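Local coordinates for protein gamma-D-glutamyl-L-lysine dipeptidyl-peptidase (Bacillus cereus ATCC 10987, PDB 3H41) that probably cleaves gamma-D-glutamyl-L-lysine bonds in murein peptides, releasing L-Ala-gamma-D-Glu dipeptides, as a cysteine peptidase of the NlpC/P60 (C40) family, at residues V30-N35 / W40-S45. Residues are numbered along the deposited sequence; the frame is centred on the assembly and turned at random.
Sequences VPSATN and WKWTKS
Ser32 sets its CB squarely over the five-membered ring of Trp42, 3.9 Å from the ring centroid and only 15° off the normal, a CH-pi contact. The closest ring atom is CD2, at 3.7 Å from that CB. A small residue suits this place because, with no bulk beyond one hydroxyl, its beta carbon can approach the indole face to van der Waals distance. With chi1 at 78°, OG lies between the backbone N and the carbonyl carbon and is hydrogen-bonded to Asp29 O, which satisfies the polar end of a buried side chain. With CG anti to its backbone N (chi1 -178°), the Trp42 indole extends toward helix 30-33, and its NE1 bonds to Asp29 OD1; Asp29 thus grips both partners, Ser32 through its backbone carbonyl and Trp42 through its carboxylate. The two short helices, 30-33 and 39-45, joined by a brief loop, lie between strands 15-19 and 60-65 in the N-terminal part of the chain, which carries an SH3-like domain; the Trp42 side chain is about 11 Å from the bound alanine, outside the pocket itself. Toward solvent, the partly exposed Pro31 meets the exposed Lys41. Its compact ring presents CB 4.4 Å from Trp42 CB, while CG meets Lys41 CD at 3.6 Å. The aliphatic part of Lys41 crosses the proline at about a right angle, offering methylenes to the apolar ring, and the chain then bends at chi3.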
# COMPACT_ATOMS: atom_id res chain seq x y z
N VAL A 30 -13.42 14.22 -2.99
CA VAL A 30 -14.63 13.41 -3.14
C VAL A 30 -14.38 12.13 -3.90
O VAL A 30 -14.83 11.07 -3.45
CB VAL A 30 -15.81 14.24 -3.73
CG1 VAL A 30 -16.96 13.32 -4.21
CG2 VAL A 30 -16.33 15.23 -2.67
N PRO A 31 -13.59 12.17 -5.00
CA PRO A 31 -13.36 10.91 -5.73
C PRO A 31 -12.54 9.83 -4.98
O PRO A 31 -12.55 8.66 -5.37
CB PRO A 31 -12.64 11.35 -7.01
CG PRO A 31 -12.77 12.83 -7.10
CD PRO A 31 -13.14 13.36 -5.76
N SER A 32 -11.91 10.20 -3.89
CA SER A 32 -11.31 9.21 -2.99
C SER A 32 -12.31 8.56 -2.03
O SER A 32 -11.99 7.50 -1.43
CB SER A 32 -10.14 9.84 -2.18
OG SER A 32 -10.63 10.64 -1.12
N ALA A 33 -13.49 9.18 -1.85
CA ALA A 33 -14.40 8.80 -0.75
C ALA A 33 -15.67 8.07 -1.23
O ALA A 33 -16.45 7.61 -0.40
CB ALA A 33 -14.76 10.01 0.05
N THR A 34 -15.86 7.98 -2.54
CA THR A 34 -17.03 7.33 -3.13
C THR A 34 -16.78 5.83 -3.29
O THR A 34 -15.66 5.35 -3.13
CB THR A 34 -17.33 7.94 -4.52
OG1 THR A 34 -16.12 7.90 -5.34
CG2 THR A 34 -17.83 9.38 -4.37
N ASN A 35 -17.85 5.10 -3.63
CA ASN A 35 -17.75 3.70 -3.98
C ASN A 35 -18.51 3.56 -5.27
O ASN A 35 -19.71 3.68 -5.26
CB ASN A 35 -18.37 2.79 -2.92
CG ASN A 35 -18.15 1.33 -3.24
OD1 ASN A 35 -17.85 0.99 -4.35
ND2 ASN A 35 -18.30 0.46 -2.25
N TRP A 40 -7.16 8.04 -9.85
CA TRP A 40 -6.44 8.84 -10.85
C TRP A 40 -7.05 10.24 -10.96
O TRP A 40 -6.33 11.24 -11.00
CB TRP A 40 -6.37 8.16 -12.23
CG TRP A 40 -5.59 6.88 -12.28
CD1 TRP A 40 -6.04 5.70 -12.73
CD2 TRP A 40 -4.22 6.65 -11.83
NE1 TRP A 40 -5.07 4.75 -12.65
CE2 TRP A 40 -3.94 5.30 -12.08
CE3 TRP A 40 -3.22 7.44 -11.26
CZ2 TRP A 40 -2.73 4.72 -11.78
CZ3 TRP A 40 -1.98 6.87 -10.98
CH2 TRP A 40 -1.76 5.51 -11.22
N LYS A 41 -8.37 10.34 -11.02
CA LYS A 41 -9.00 11.64 -10.93
C LYS A 41 -8.60 12.40 -9.67
O LYS A 41 -8.30 13.59 -9.74
CB LYS A 41 -10.52 11.55 -10.95
CG LYS A 41 -11.19 12.91 -10.95
CD LYS A 41 -12.71 12.83 -10.74
CE LYS A 41 -13.50 13.02 -12.00
NZ LYS A 41 -14.86 13.54 -11.65
N TRP A 42 -8.59 11.73 -8.52
CA TRP A 42 -8.22 12.39 -7.28
C TRP A 42 -6.81 13.00 -7.33
O TRP A 42 -6.63 14.21 -7.15
CB TRP A 42 -8.28 11.42 -6.13
CG TRP A 42 -7.97 12.01 -4.80
CD1 TRP A 42 -8.49 13.17 -4.28
CD2 TRP A 42 -7.16 11.44 -3.79
NE1 TRP A 42 -8.00 13.37 -3.01
CE2 TRP A 42 -7.20 12.32 -2.67
CE3 TRP A 42 -6.35 10.29 -3.71
CZ2 TRP A 42 -6.48 12.08 -1.51
CZ3 TRP A 42 -5.66 10.04 -2.56
CH2 TRP A 42 -5.72 10.92 -1.46
N THR A 43 -5.82 12.17 -7.62
CA THR A 43 -4.43 12.62 -7.58
C THR A 43 -4.07 13.55 -8.73
O THR A 43 -3.32 14.53 -8.55
CB THR A 43 -3.43 11.44 -7.56
OG1 THR A 43 -3.69 10.57 -8.66
CG2 THR A 43 -3.53 10.69 -6.25
N LYS A 44 -4.59 13.27 -9.91
CA LYS A 44 -4.19 14.05 -11.07
C LYS A 44 -4.87 15.43 -11.10
O LYS A 44 -4.37 16.33 -11.74
CB LYS A 44 -4.43 13.26 -12.38
CG LYS A 44 -3.47 12.07 -12.45
CD LYS A 44 -3.41 11.35 -13.80
CE LYS A 44 -2.40 10.15 -13.75
NZ LYS A 44 -1.07 10.35 -13.01
N SER A 45 -5.97 15.60 -10.37
CA SER A 45 -6.69 16.86 -10.29
C SER A 45 -6.03 17.87 -9.33
O SER A 45 -6.29 19.06 -9.41
CB SER A 45 -8.13 16.63 -9.83
OG SER A 45 -8.22 16.23 -8.47